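Local structure of acyl-CoA dehydrogenase (Geobacillus kaustophilus, 2PG0) at residues 36-47 and 87-95; 249-260 and 322-333. The protein is an FAD-dependent acyl-CoA dehydrogenase that probably introduces an alpha-beta double bond into thioester-bound acyl chains. All blocks are in the same frame, centred on the assembly; numbering follows the deposited sequence.

Contact 1 (36-47 and 87-95); sequences WEKRGIIPRSFW and SLVGIGLHN
The backbones of Trp47 and Ile91 come within 8.1 Å at their CA atoms, and those of Ile42 and Leu88 within 8.2 Å, as the turn between helices 33-39 and 44-52 runs beside the start of helix 89-105. The Trp47 indole makes the largest single share of the contact. CG1 of Ile91 lies over one face of its six-membered ring, a CH-pi contact 4.0 Å from the centroid. The edge of the Trp47 six-membered ring points at the face of the His94 imidazole in a T-shaped pair, planes at 87°. The Trp47 CH2 corner also reaches Gly90 O at 3.2 Å, near the ring plane. His94 itself is held by Thr125 and Cys118. A leucine in place of Trp47 would probably leave the His94 face and Ile91 CG1 without their aromatic partner and open a gap beside Gly90 O. All this lies within the helical N-terminal domain of the acyl-CoA dehydrogenase fold. Farther along, Leu88 CD2 packs tightly on Ile42 CD1 (3.5 Å) and also meets Phe46 and Trp36. With CG anti to the backbone N (chi1 -180°), the Phe46 ring reaches across, and Ile91 CD1 meets its CE2 edge. One water joins Glu37 OE2 to Ser87 OG, which also binds Ala212 N.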
loop_
_atom_site.group_PDB
_atom_site.type_symbol
_atom_site.label_atom_id
_atom_site.label_comp_id
_atom_site.label_asym_id
_atom_site.label_seq_id
_atom_site.Cartn_x
_atom_site.Cartn_y
_atom_site.Cartn_z
ATOM N N TRP A 36 -27.669 -24.606 0.829
ATOM C CA TRP A 36 -27.994 -23.774 1.977
ATOM C C TRP A 36 -27.969 -22.296 1.591
ATOM O O TRP A 36 -28.831 -21.522 2.004
ATOM C CB TRP A 36 -27.001 -24.008 3.100
ATOM C CG TRP A 36 -27.008 -25.373 3.698
ATOM C CD1 TRP A 36 -27.964 -26.346 3.559
ATOM C CD2 TRP A 36 -26.014 -25.905 4.574
ATOM N NE1 TRP A 36 -27.607 -27.465 4.286
ATOM C CE2 TRP A 36 -26.420 -27.215 4.927
ATOM C CE3 TRP A 36 -24.815 -25.402 5.099
ATOM C CZ2 TRP A 36 -25.666 -28.026 5.780
ATOM C CZ3 TRP A 36 -24.068 -26.209 5.947
ATOM C CH2 TRP A 36 -24.498 -27.506 6.277
ATOM N N GLU A 37 -26.974 -21.916 0.796
ATOM C CA GLU A 37 -26.871 -20.541 0.323
ATOM C C GLU A 37 -28.069 -20.143 -0.527
ATOM O O GLU A 37 -28.600 -19.038 -0.385
ATOM C CB GLU A 37 -25.577 -20.339 -0.447
ATOM C CG GLU A 37 -24.366 -20.403 0.435
ATOM C CD GLU A 37 -23.183 -19.794 -0.238
ATOM O OE1 GLU A 37 -22.743 -20.355 -1.268
ATOM O OE2 GLU A 37 -22.714 -18.740 0.250
ATOM N N LYS A 38 -28.495 -21.057 -1.396
ATOM C CA LYS A 38 -29.679 -20.859 -2.232
ATOM C C LYS A 38 -30.940 -20.635 -1.405
ATOM O O LYS A 38 -31.750 -19.768 -1.732
ATOM C CB LYS A 38 -29.889 -22.063 -3.150
ATOM C CG LYS A 38 -28.917 -22.164 -4.298
ATOM C CD LYS A 38 -29.232 -23.410 -5.109
ATOM C CE LYS A 38 -28.343 -23.531 -6.329
ATOM N NZ LYS A 38 -28.748 -24.724 -7.131
ATOM N N ARG A 39 -31.098 -21.420 -0.340
ATOM C CA ARG A 39 -32.260 -21.316 0.548
ATOM C C ARG A 39 -32.172 -20.099 1.471
ATOM O O ARG A 39 -33.198 -19.586 1.911
ATOM C CB ARG A 39 -32.438 -22.594 1.379
ATOM C CG ARG A 39 -32.634 -23.871 0.556
ATOM C CD ARG A 39 -34.079 -24.075 0.127
ATOM N NE ARG A 39 -34.903 -24.572 1.231
ATOM C CZ ARG A 39 -35.023 -25.856 1.570
ATOM N NH1 ARG A 39 -34.368 -26.797 0.895
ATOM N NH2 ARG A 39 -35.798 -26.199 2.594
ATOM N N GLY A 40 -30.949 -19.655 1.767
ATOM C CA GLY A 40 -30.727 -18.493 2.628
ATOM C C GLY A 40 -30.618 -18.819 4.106
ATOM O O GLY A 40 -30.558 -17.913 4.957
ATOM N N ILE A 41 -30.577 -20.114 4.418
ATOM C CA ILE A 41 -30.555 -20.584 5.796
ATOM C C ILE A 41 -30.015 -22.019 5.852
ATOM O O ILE A 41 -30.185 -22.792 4.904
ATOM C CB ILE A 41 -31.974 -20.467 6.457
ATOM C CG1 ILE A 41 -31.906 -20.594 7.989
ATOM C CG2 ILE A 41 -32.973 -21.437 5.803
ATOM C CD1 ILE A 41 -33.185 -20.106 8.710
ATOM N N ILE A 42 -29.334 -22.338 6.949
ATOM C CA ILE A 42 -28.848 -23.689 7.229
ATOM C C ILE A 42 -29.924 -24.407 8.061
ATOM O O ILE A 42 -30.363 -23.885 9.084
ATOM C CB ILE A 42 -27.486 -23.659 7.990
ATOM C CG1 ILE A 42 -26.411 -22.955 7.144
ATOM C CG2 ILE A 42 -27.040 -25.087 8.391
ATOM C CD1 ILE A 42 -25.106 -22.669 7.893
ATOM N N PRO A 43 -30.346 -25.611 7.633
ATOM C CA PRO A 43 -31.477 -26.252 8.313
ATOM C C PRO A 43 -31.189 -26.568 9.783
ATOM O O PRO A 43 -30.048 -26.898 10.145
ATOM C CB PRO A 43 -31.699 -27.540 7.505
ATOM C CG PRO A 43 -30.407 -27.795 6.803
ATOM C CD PRO A 43 -29.800 -26.447 6.548
ATOM N N ARG A 44 -32.226 -26.445 10.612
ATOM C CA ARG A 44 -32.199 -26.841 12.023
ATOM C C ARG A 44 -31.652 -28.247 12.229
ATOM O O ARG A 44 -30.999 -28.521 13.234
ATOM C CB ARG A 44 -33.611 -26.808 12.619
ATOM C CG ARG A 44 -34.111 -25.462 13.094
ATOM C CD ARG A 44 -33.163 -24.830 14.106
ATOM N NE ARG A 44 -33.413 -25.203 15.502
ATOM C CZ ARG A 44 -33.968 -24.394 16.406
ATOM N NH1 ARG A 44 -34.359 -23.167 16.070
ATOM N NH2 ARG A 44 -34.128 -24.809 17.653
ATOM N N SER A 45 -31.954 -29.138 11.289
ATOM C CA SER A 45 -31.498 -30.530 11.366
ATOM C C SER A 45 -29.968 -30.633 11.426
ATOM O O SER A 45 -29.436 -31.538 12.076
ATOM C CB SER A 45 -32.069 -31.359 10.207
ATOM O OG SER A 45 -31.608 -30.879 8.958
ATOM N N PHE A 46 -29.271 -29.692 10.777
ATOM C CA PHE A 46 -27.809 -29.651 10.852
ATOM C C PHE A 46 -27.306 -29.353 12.267
ATOM O O PHE A 46 -26.383 -30.004 12.743
ATOM C CB PHE A 46 -27.193 -28.658 9.852
ATOM C CG PHE A 46 -25.685 -28.615 9.915
ATOM C CD1 PHE A 46 -24.922 -29.623 9.320
ATOM C CD2 PHE A 46 -25.030 -27.603 10.612
ATOM C CE1 PHE A 46 -23.522 -29.607 9.392
ATOM C CE2 PHE A 46 -23.632 -27.572 10.685
ATOM C CZ PHE A 46 -22.875 -28.577 10.077
ATOM N N TRP A 47 -27.902 -28.356 12.921
ATOM C CA TRP A 47 -27.599 -28.051 14.321
ATOM C C TRP A 47 -27.870 -29.244 15.247
ATOM O O TRP A 47 -27.096 -29.513 16.172
ATOM C CB TRP A 47 -28.440 -26.864 14.783
ATOM C CG TRP A 47 -27.981 -25.536 14.236
ATOM C CD1 TRP A 47 -28.203 -25.037 12.985
ATOM C CD2 TRP A 47 -27.239 -24.536 14.942
ATOM N NE1 TRP A 47 -27.636 -23.780 12.866
ATOM C CE2 TRP A 47 -27.044 -23.450 14.056
ATOM C CE3 TRP A 47 -26.722 -24.451 16.242
ATOM C CZ2 TRP A 47 -26.352 -22.293 14.430
ATOM C CZ3 TRP A 47 -26.029 -23.304 16.613
ATOM C CH2 TRP A 47 -25.856 -22.237 15.706
ATOM N N SER A 87 -20.697 -18.861 6.133
ATOM C CA SER A 87 -22.096 -18.905 6.575
ATOM C C SER A 87 -22.289 -19.765 7.818
ATOM O O SER A 87 -23.335 -19.711 8.458
ATOM C CB SER A 87 -23.031 -19.347 5.447
ATOM O OG SER A 87 -23.194 -18.311 4.487
ATOM N N LEU A 88 -21.267 -20.541 8.163
ATOM C CA LEU A 88 -21.304 -21.378 9.360
ATOM C C LEU A 88 -20.879 -20.664 10.653
ATOM O O LEU A 88 -20.806 -21.292 11.722
ATOM C CB LEU A 88 -20.482 -22.644 9.124
ATOM C CG LEU A 88 -21.252 -23.657 8.265
ATOM C CD1 LEU A 88 -20.287 -24.618 7.597
ATOM C CD2 LEU A 88 -22.317 -24.412 9.073
ATOM N N VAL A 89 -20.629 -19.354 10.559
ATOM C CA VAL A 89 -20.196 -18.555 11.722
ATOM C C VAL A 89 -21.177 -18.558 12.886
ATOM O O VAL A 89 -20.788 -18.283 14.021
ATOM C CB VAL A 89 -19.890 -17.078 11.359
ATOM C CG1 VAL A 89 -18.624 -16.992 10.506
ATOM C CG2 VAL A 89 -21.103 -16.389 10.706
ATOM N N GLY A 90 -22.444 -18.852 12.595
ATOM C CA GLY A 90 -23.488 -18.923 13.622
ATOM C C GLY A 90 -23.230 -19.995 14.662
ATOM O O GLY A 90 -23.664 -19.868 15.811
ATOM N N ILE A 91 -22.511 -21.047 14.267
ATOM C CA ILE A 91 -22.141 -22.107 15.213
ATOM C C ILE A 91 -21.099 -21.624 16.219
ATOM O O ILE A 91 -21.287 -21.788 17.428
ATOM C CB ILE A 91 -21.687 -23.394 14.498
ATOM C CG1 ILE A 91 -22.882 -24.013 13.776
ATOM C CG2 ILE A 91 -21.084 -24.387 15.511
ATOM C CD1 ILE A 91 -22.524 -24.949 12.669
ATOM N N GLY A 92 -20.012 -21.028 15.718
ATOM C CA GLY A 92 -18.993 -20.416 16.575
ATOM C C GLY A 92 -19.581 -19.340 17.470
ATOM O O GLY A 92 -19.174 -19.189 18.619
ATOM N N LEU A 93 -20.548 -18.593 16.941
ATOM C CA LEU A 93 -21.258 -17.584 17.733
ATOM C C LEU A 93 -22.007 -18.230 18.914
ATOM O O LEU A 93 -21.846 -17.816 20.069
ATOM C CB LEU A 93 -22.204 -16.761 16.843
ATOM C CG LEU A 93 -23.164 -15.839 17.606
ATOM C CD1 LEU A 93 -22.555 -14.477 17.808
ATOM C CD2 LEU A 93 -24.493 -15.728 16.892
ATOM N N HIS A 94 -22.795 -19.259 18.616
ATOM C CA HIS A 94 -23.501 -20.041 19.644
ATOM C C HIS A 94 -22.522 -20.634 20.659
ATOM O O HIS A 94 -22.664 -20.409 21.859
ATOM C CB HIS A 94 -24.363 -21.132 18.971
ATOM C CG HIS A 94 -25.002 -22.103 19.921
ATOM N ND1 HIS A 94 -26.188 -21.839 20.574
ATOM C CD2 HIS A 94 -24.643 -23.356 20.290
ATOM C CE1 HIS A 94 -26.519 -22.875 21.326
ATOM N NE2 HIS A 94 -25.601 -23.812 21.167
ATOM N N ASN A 95 -21.516 -21.353 20.166
ATOM C CA ASN A 95 -20.538 -22.060 21.000
ATOM C C ASN A 95 -19.677 -21.147 21.871
ATOM O O ASN A 95 -19.534 -21.371 23.073
ATOM C CB ASN A 95 -19.603 -22.903 20.121
ATOM C CG ASN A 95 -20.226 -24.224 19.673
ATOM O OD1 ASN A 95 -21.389 -24.515 19.956
ATOM N ND2 ASN A 95 -19.440 -25.028 18.967
HETATM O O HOH W 1 -21.212 -18.226 2.440
#

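Contact 2 (249-260 and 322-333); sequences RLVVAIAAQTAA and VSMAKWWITEMA
Helices 237-273 and 319-343 of the C-terminal helical domain pack here side by side. Their N-to-C directions differ by 30° and the local axes approach to 8.3 Å. The small alanines on this face are consistent with the close spacing. Ala253, Ala256 and Ala260 point at the other helix, and the CA atoms of Ala253 and Lys326 are 4.7 Å apart. Ala253 CB rests on Ala325 CB and on the backbone beside it. Ala256 CB meets two methyls, Thr330 CG2 at 3.7 Å and Ile329 CG2. Ala260 CB meets Ala333 CB and Met332 CE. The Ile329 branch CG2, anti to its own N, comes 3.5 Å from Gln257 N and also touches Gln257 OE1. Gln257 bends at chi2 (63°), which brings OE1 to Ile329, while NE2 binds Glu261 and Ile298 O. At the other end Val322 CG2 presses on the backbone at Leu250 N, 3.3 Å away. Lys326 lays its CG near Arg249 O and its CE against Val252 CG1. A water links Arg249 NH1 to Ser323 OG. The buried Lys326 NZ is gripped by Asn372 OD1, Gly370 O and Ser365 O, and Arg249 NE binds Ala369 O. Helix 285-313 packs on Leu250, Gln257 and Met332, helix 372-382 on Arg249 and Trp327, and helix 71-84 on Ile254 and Thr258; Trp327 and Trp328 turn outward, and Thr296 of a second subunit bonds to Trp327 NE1.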
loop_
_atom_site.group_PDB
_atom_site.type_symbol
_atom_site.label_atom_id
_atom_site.label_comp_id
_atom_site.label_asym_id
_atom_site.label_seq_id
_atom_site.Cartn_x
_atom_site.Cartn_y
_atom_site.Cartn_z
ATOM N N ARG A 249 -13.661 -11.195 19.454
ATOM C CA ARG A 249 -12.686 -10.705 18.483
ATOM C C ARG A 249 -11.665 -11.774 18.085
ATOM O O ARG A 249 -11.248 -11.838 16.922
ATOM C CB ARG A 249 -12.021 -9.421 18.991
ATOM C CG ARG A 249 -12.996 -8.250 18.942
ATOM C CD ARG A 249 -12.684 -7.136 19.920
ATOM N NE ARG A 249 -13.775 -6.160 19.894
ATOM C CZ ARG A 249 -13.953 -5.183 20.785
ATOM N NH1 ARG A 249 -13.117 -5.037 21.803
ATOM N NH2 ARG A 249 -14.985 -4.352 20.652
ATOM N N LEU A 250 -11.290 -12.622 19.043
ATOM C CA LEU A 250 -10.378 -13.731 18.767
ATOM C C LEU A 250 -11.002 -14.730 17.792
ATOM O O LEU A 250 -10.322 -15.235 16.895
ATOM C CB LEU A 250 -9.938 -14.430 20.065
ATOM C CG LEU A 250 -8.888 -15.551 19.950
ATOM C CD1 LEU A 250 -7.647 -15.103 19.146
ATOM C CD2 LEU A 250 -8.485 -16.063 21.331
ATOM N N VAL A 251 -12.288 -15.014 17.979
ATOM C CA VAL A 251 -13.011 -15.941 17.102
ATOM C C VAL A 251 -13.051 -15.414 15.666
ATOM O O VAL A 251 -12.783 -16.151 14.715
ATOM C CB VAL A 251 -14.433 -16.237 17.662
ATOM C CG1 VAL A 251 -15.300 -16.941 16.633
ATOM C CG2 VAL A 251 -14.320 -17.081 18.945
ATOM N N VAL A 252 -13.353 -14.127 15.515
ATOM C CA VAL A 252 -13.316 -13.486 14.199
ATOM C C VAL A 252 -11.921 -13.552 13.568
ATOM O O VAL A 252 -11.798 -13.871 12.389
ATOM C CB VAL A 252 -13.835 -12.032 14.265
ATOM C CG1 VAL A 252 -13.558 -11.283 12.961
ATOM C CG2 VAL A 252 -15.334 -12.044 14.582
ATOM N N ALA A 253 -10.882 -13.281 14.358
ATOM C CA ALA A 253 -9.505 -13.363 13.867
ATOM C C ALA A 253 -9.173 -14.776 13.386
ATOM O O ALA A 253 -8.560 -14.943 12.328
ATOM C CB ALA A 253 -8.518 -12.917 14.942
ATOM N N ILE A 254 -9.593 -15.783 14.159
ATOM C CA ILE A 254 -9.366 -17.191 13.779
ATOM C C ILE A 254 -10.029 -17.533 12.435
ATOM O O ILE A 254 -9.387 -18.133 11.562
ATOM C CB ILE A 254 -9.808 -18.177 14.892
ATOM C CG1 ILE A 254 -8.889 -18.038 16.113
ATOM C CG2 ILE A 254 -9.815 -19.629 14.370
ATOM C CD1 ILE A 254 -9.442 -18.652 17.409
ATOM N N ALA A 255 -11.289 -17.125 12.265
ATOM C CA ALA A 255 -12.043 -17.396 11.032
ATOM C C ALA A 255 -11.461 -16.675 9.818
ATOM O O ALA A 255 -11.405 -17.226 8.714
ATOM C CB ALA A 255 -13.527 -17.035 11.212
ATOM N N ALA A 256 -11.027 -15.433 10.013
ATOM C CA ALA A 256 -10.411 -14.695 8.918
ATOM C C ALA A 256 -9.057 -15.301 8.503
ATOM O O ALA A 256 -8.735 -15.355 7.308
ATOM C CB ALA A 256 -10.272 -13.220 9.278
ATOM N N GLN A 257 -8.280 -15.763 9.482
ATOM C CA GLN A 257 -6.989 -16.398 9.221
ATOM C C GLN A 257 -7.205 -17.654 8.373
ATOM O O GLN A 257 -6.528 -17.861 7.363
ATOM C CB GLN A 257 -6.268 -16.740 10.535
ATOM C CG GLN A 257 -4.909 -17.435 10.363
ATOM C CD GLN A 257 -3.884 -16.584 9.642
ATOM O OE1 GLN A 257 -3.831 -15.359 9.815
ATOM N NE2 GLN A 257 -3.068 -17.229 8.814
ATOM N N THR A 258 -8.162 -18.475 8.793
ATOM C CA THR A 258 -8.531 -19.683 8.044
ATOM C C THR A 258 -9.023 -19.376 6.623
ATOM O O THR A 258 -8.661 -20.075 5.669
ATOM C CB THR A 258 -9.593 -20.497 8.798
ATOM O OG1 THR A 258 -9.118 -20.772 10.116
ATOM C CG2 THR A 258 -9.852 -21.818 8.087
ATOM N N ALA A 259 -9.844 -18.337 6.485
ATOM C CA ALA A 259 -10.365 -17.924 5.176
ATOM C C ALA A 259 -9.224 -17.555 4.228
ATOM O O ALA A 259 -9.221 -17.969 3.068
ATOM C CB ALA A 259 -11.347 -16.762 5.323
ATOM N N ALA A 260 -8.248 -16.799 4.735
ATOM C CA ALA A 260 -7.053 -16.427 3.965
ATOM C C ALA A 260 -6.277 -17.672 3.504
ATOM O O ALA A 260 -5.880 -17.774 2.336
ATOM C CB ALA A 260 -6.152 -15.518 4.793
ATOM N N VAL A 322 -5.512 -8.960 20.871
ATOM C CA VAL A 322 -6.664 -9.498 20.147
ATOM C C VAL A 322 -7.242 -8.452 19.178
ATOM O O VAL A 322 -7.714 -8.796 18.099
ATOM C CB VAL A 322 -7.751 -10.088 21.104
ATOM C CG1 VAL A 322 -8.564 -8.995 21.802
ATOM C CG2 VAL A 322 -8.670 -11.009 20.337
ATOM N N SER A 323 -7.179 -7.178 19.566
ATOM C CA SER A 323 -7.614 -6.079 18.696
ATOM C C SER A 323 -6.690 -5.945 17.487
ATOM O O SER A 323 -7.161 -5.738 16.359
ATOM C CB SER A 323 -7.690 -4.767 19.482
ATOM O OG SER A 323 -8.644 -4.881 20.533
ATOM N N MET A 324 -5.384 -6.078 17.735
ATOM C CA MET A 324 -4.367 -6.174 16.677
ATOM C C MET A 324 -4.663 -7.327 15.720
ATOM O O MET A 324 -4.723 -7.146 14.496
ATOM C CB MET A 324 -2.978 -6.383 17.306
ATOM C CG MET A 324 -2.369 -5.129 17.939
ATOM S SD MET A 324 -0.763 -5.419 18.726
ATOM C CE MET A 324 -0.314 -3.716 19.101
ATOM N N ALA A 325 -4.842 -8.517 16.289
ATOM C CA ALA A 325 -5.135 -9.715 15.508
ATOM C C ALA A 325 -6.388 -9.520 14.644
ATOM O O ALA A 325 -6.359 -9.768 13.438
ATOM C CB ALA A 325 -5.282 -10.929 16.440
ATOM N N LYS A 326 -7.459 -9.019 15.255
ATOM C CA LYS A 326 -8.731 -8.828 14.554
ATOM C C LYS A 326 -8.617 -7.900 13.339
ATOM O O LYS A 326 -9.020 -8.278 12.247
ATOM C CB LYS A 326 -9.809 -8.335 15.522
ATOM C CG LYS A 326 -11.248 -8.501 15.016
ATOM C CD LYS A 326 -11.633 -7.342 14.093
ATOM C CE LYS A 326 -13.079 -7.411 13.680
ATOM N NZ LYS A 326 -13.434 -6.372 12.691
ATOM N N TRP A 327 -8.090 -6.689 13.518
ATOM C CA TRP A 327 -8.056 -5.760 12.395
ATOM C C TRP A 327 -7.045 -6.175 11.332
ATOM O O TRP A 327 -7.356 -6.160 10.142
ATOM C CB TRP A 327 -7.891 -4.285 12.840
ATOM C CG TRP A 327 -6.475 -3.786 12.992
ATOM C CD1 TRP A 327 -5.778 -3.645 14.155
ATOM C CD2 TRP A 327 -5.598 -3.342 11.942
ATOM N NE1 TRP A 327 -4.516 -3.154 13.900
ATOM C CE2 TRP A 327 -4.379 -2.961 12.548
ATOM C CE3 TRP A 327 -5.722 -3.244 10.551
ATOM C CZ2 TRP A 327 -3.291 -2.485 11.810
ATOM C CZ3 TRP A 327 -4.638 -2.765 9.810
ATOM C CH2 TRP A 327 -3.437 -2.396 10.446
ATOM N N TRP A 328 -5.847 -6.563 11.755
ATOM C CA TRP A 328 -4.788 -6.842 10.791
ATOM C C TRP A 328 -5.071 -8.091 9.956
ATOM O O TRP A 328 -4.873 -8.074 8.746
ATOM C CB TRP A 328 -3.418 -6.935 11.465
ATOM C CG TRP A 328 -2.315 -6.923 10.457
ATOM C CD1 TRP A 328 -1.663 -5.821 9.959
ATOM C CD2 TRP A 328 -1.744 -8.060 9.797
ATOM N NE1 TRP A 328 -0.716 -6.210 9.042
ATOM C CE2 TRP A 328 -0.742 -7.577 8.923
ATOM C CE3 TRP A 328 -1.965 -9.444 9.877
ATOM C CZ2 TRP A 328 0.033 -8.428 8.127
ATOM C CZ3 TRP A 328 -1.197 -10.291 9.088
ATOM C CH2 TRP A 328 -0.208 -9.779 8.224
ATOM N N ILE A 329 -5.551 -9.149 10.606
ATOM C CA ILE A 329 -5.850 -10.405 9.904
ATOM C C ILE A 329 -7.048 -10.248 8.954
ATOM O O ILE A 329 -7.034 -10.776 7.840
ATOM C CB ILE A 329 -6.014 -11.612 10.865
ATOM C CG1 ILE A 329 -4.679 -11.921 11.553
ATOM C CG2 ILE A 329 -6.461 -12.860 10.094
ATOM C CD1 ILE A 329 -4.772 -12.926 12.720
ATOM N N THR A 330 -8.077 -9.522 9.384
ATOM C CA THR A 330 -9.221 -9.290 8.496
ATOM C C THR A 330 -8.821 -8.475 7.257
ATOM O O THR A 330 -9.209 -8.824 6.140
ATOM C CB THR A 330 -10.461 -8.705 9.217
ATOM O OG1 THR A 330 -10.138 -7.447 9.838
ATOM C CG2 THR A 330 -11.014 -9.697 10.251
ATOM N N GLU A 331 -8.036 -7.409 7.442
ATOM C CA GLU A 331 -7.529 -6.641 6.292
ATOM C C GLU A 331 -6.642 -7.501 5.394
ATOM O O GLU A 331 -6.735 -7.415 4.174
ATOM C CB GLU A 331 -6.777 -5.376 6.718
ATOM C CG GLU A 331 -7.651 -4.298 7.358
ATOM C CD GLU A 331 -8.833 -3.830 6.489
ATOM O OE1 GLU A 331 -8.784 -3.927 5.244
ATOM O OE2 GLU A 331 -9.820 -3.337 7.073
ATOM N N MET A 332 -5.802 -8.334 6.008
ATOM C CA MET A 332 -4.908 -9.226 5.270
ATOM C C MET A 332 -5.712 -10.222 4.429
ATOM O O MET A 332 -5.382 -10.478 3.279
ATOM C CB MET A 332 -4.009 -9.981 6.242
ATOM C CG MET A 332 -2.770 -10.562 5.618
ATOM S SD MET A 332 -2.156 -11.867 6.689
ATOM C CE MET A 332 -3.412 -13.125 6.313
ATOM N N ALA A 333 -6.788 -10.752 5.008
ATOM C CA ALA A 333 -7.624 -11.720 4.309
ATOM C C ALA A 333 -8.363 -11.051 3.147
ATOM O O ALA A 333 -8.546 -11.654 2.089
ATOM C CB ALA A 333 -8.584 -12.390 5.282
HETATM O O HOH W 2 -10.628 -5.622 22.106
#

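Overall arrangement
Contacts 1 and 2 are both buried, on opposite sides of the chain's centre, with centres 21 Å apart. They share no helix and do not touch. Contact 1 belongs to the N-terminal domain and contact 2 to the C-terminal one, although helix 71-84 borders both. In contact 1 a turn meets the start of a helix, and aromatic rings pack with leucine and isoleucine side chains. In contact 2 two helices lie close together through alanines and methyl groups, with the Lys326 and Arg249 ends bonded to residues 365-372, near FAD-binding Thr371. Only contact 2 has residues that reach another subunit. Gly90 and the Arg249 side chain each come about 8 Å, nearest atoms, from a bound FAD.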